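Local coordinates for leucine aminopeptidase 1 (Caenorhabditis elegans, PDB 2HC9) that releases N-terminal amino acids, preferably leucine, from peptides as a zinc-dependent M17 aminopeptidase and probably serves in digestion, at the interface of chains A and B. Numbering follows the deposited sequence. Chains: chain A/B, Leucine aminopeptidase 1.

The interface of chains A and B. Residues chain A 134, 136, 178, 180, 182, 273; chain B 317-319, 418.
Between two subunits of the M17 aminopeptidase hexamer, B:Ile319, at the start of strand 319-321, packs against A:Met136 and A:Pro180 of chain A, while A:Asn182 bonds its backbone. The branched side chain suits this place because its CG2 methyl faces A:Met136 and its CG1-CD1 arm lies against A:Pro180, with the A:Met136 sulfur also near. CG2 is 3.7 Å from CE of A:Met136, whose flexible thioether bends at chi3 (75°) and runs past the isoleucine in the opposite direction. CD1 turns to the ring of A:Pro180, 3.9 Å from CG; the rigid proline offers a fixed apolar surface.

A:Asn182 reads the backbone of the same strand. The carboxamide N-H of ND2 gives a nearly straight hydrogen bond, 2.9 Å, to the carbonyl O of B:Ile319; the acceptor lies in the amide plane, although the donor stands above the carbonyl plane. OD1 is at best a weak acceptor for the isoleucine N. The flat amide also stacks on the carboxylate of B:Asp318, the planes 25° apart. An alanine here would probably leave the B:Ile319 carbonyl without this donor and uncover one face of the B:Asp318 carboxylate.

B:Asp317 meets 3-10 helix 272-276: its short side chain brings OD2 to the backbone N-H of A:Lys273 at 3.0 Å, approached nearly along its C-O axis. The lysine NZ stays 5.3 Å from OD2, not in contact. With CG placed between the backbone N and carbonyl carbon (chi1 77°), its long, extended chain crosses B:Asp317 and carries NZ onward to O of A:Asp178, at the end of helix 157-178, 2.8 Å away. This helix-end carbonyl would favour a positive charge there. Water 1 links NZ to the main-chain O of B:Asp317, while the CD1 methyl of B:Ile418 comes tip to tip with the lysine amine end. A:Met136 N donates to the main-chain O of B:Ile418 at 2.6 Å.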
# COMPACT_ATOMS: atom_id res chain seq x y z
N PHE A 134 9.11 14.49 32.91
CA PHE A 134 9.31 13.06 32.80
C PHE A 134 10.60 12.65 32.09
O PHE A 134 10.83 13.03 30.94
CB PHE A 134 8.10 12.36 32.15
CG PHE A 134 8.20 10.86 32.25
CD1 PHE A 134 7.81 10.22 33.43
CD2 PHE A 134 8.75 10.11 31.22
CE1 PHE A 134 7.94 8.83 33.55
CE2 PHE A 134 8.89 8.71 31.35
CZ PHE A 134 8.46 8.10 32.52
N MET A 136 13.29 8.92 32.00
CA MET A 136 13.87 7.71 32.56
C MET A 136 15.30 7.49 32.13
O MET A 136 15.81 6.35 32.16
CB MET A 136 12.98 6.51 32.21
CG MET A 136 11.76 6.50 33.11
SD MET A 136 10.61 5.22 32.60
CE MET A 136 11.46 3.75 33.19
N ASP A 178 3.55 12.14 28.80
CA ASP A 178 4.87 11.61 28.37
C ASP A 178 5.19 10.25 28.97
O ASP A 178 6.05 9.55 28.46
CB ASP A 178 6.00 12.57 28.80
CG ASP A 178 5.96 13.91 28.08
OD1 ASP A 178 5.29 14.02 27.03
OD2 ASP A 178 6.62 14.85 28.57
N PRO A 180 5.21 6.48 29.71
CA PRO A 180 4.77 5.34 28.89
C PRO A 180 3.67 4.57 29.59
O PRO A 180 3.58 4.59 30.81
CB PRO A 180 6.02 4.47 28.80
CG PRO A 180 6.87 4.84 29.97
CD PRO A 180 6.59 6.32 30.21
N ASN A 182 3.15 1.38 30.06
CA ASN A 182 3.54 0.30 30.98
C ASN A 182 3.71 0.79 32.42
O ASN A 182 3.68 0.02 33.38
CB ASN A 182 4.75 -0.51 30.50
CG ASN A 182 5.99 0.33 30.37
OD1 ASN A 182 5.93 1.50 29.98
ND2 ASN A 182 7.14 -0.27 30.68
N LYS A 273 0.62 6.12 23.80
CA LYS A 273 0.55 6.51 25.22
C LYS A 273 -0.11 7.89 25.41
O LYS A 273 -0.58 8.21 26.51
CB LYS A 273 1.96 6.55 25.85
CG LYS A 273 2.75 7.83 25.45
CD LYS A 273 4.23 7.73 25.85
CE LYS A 273 5.03 8.87 25.17
NZ LYS A 273 6.41 9.03 25.78
N ASP B 317 6.39 2.64 22.75
CA ASP B 317 6.38 3.70 23.78
C ASP B 317 6.82 3.15 25.13
O ASP B 317 7.32 3.92 25.97
CB ASP B 317 5.03 4.40 23.98
CG ASP B 317 4.62 5.27 22.81
OD1 ASP B 317 5.41 5.47 21.86
OD2 ASP B 317 3.46 5.73 22.84
N ASP B 318 6.63 1.85 25.35
CA ASP B 318 7.02 1.24 26.64
C ASP B 318 8.50 1.51 26.90
O ASP B 318 9.31 1.46 25.98
CB ASP B 318 6.83 -0.27 26.64
CG ASP B 318 5.39 -0.71 26.88
OD1 ASP B 318 4.47 0.14 27.06
OD2 ASP B 318 5.19 -1.94 26.87
N ILE B 319 8.86 1.79 28.15
CA ILE B 319 10.27 1.93 28.52
C ILE B 319 10.59 0.85 29.55
O ILE B 319 9.88 0.72 30.57
CB ILE B 319 10.59 3.33 29.14
CG1 ILE B 319 10.32 4.43 28.10
CG2 ILE B 319 12.11 3.38 29.59
CD1 ILE B 319 10.41 5.87 28.67
N ILE B 418 13.54 10.38 26.37
CA ILE B 418 13.10 10.05 27.72
C ILE B 418 13.71 8.76 28.26
O ILE B 418 13.55 8.45 29.43
CB ILE B 418 11.58 9.97 27.81
CG1 ILE B 418 11.04 9.04 26.72
CG2 ILE B 418 10.95 11.38 27.69
CD1 ILE B 418 9.55 8.91 26.77
O HOH W 1 7.66 6.56 25.16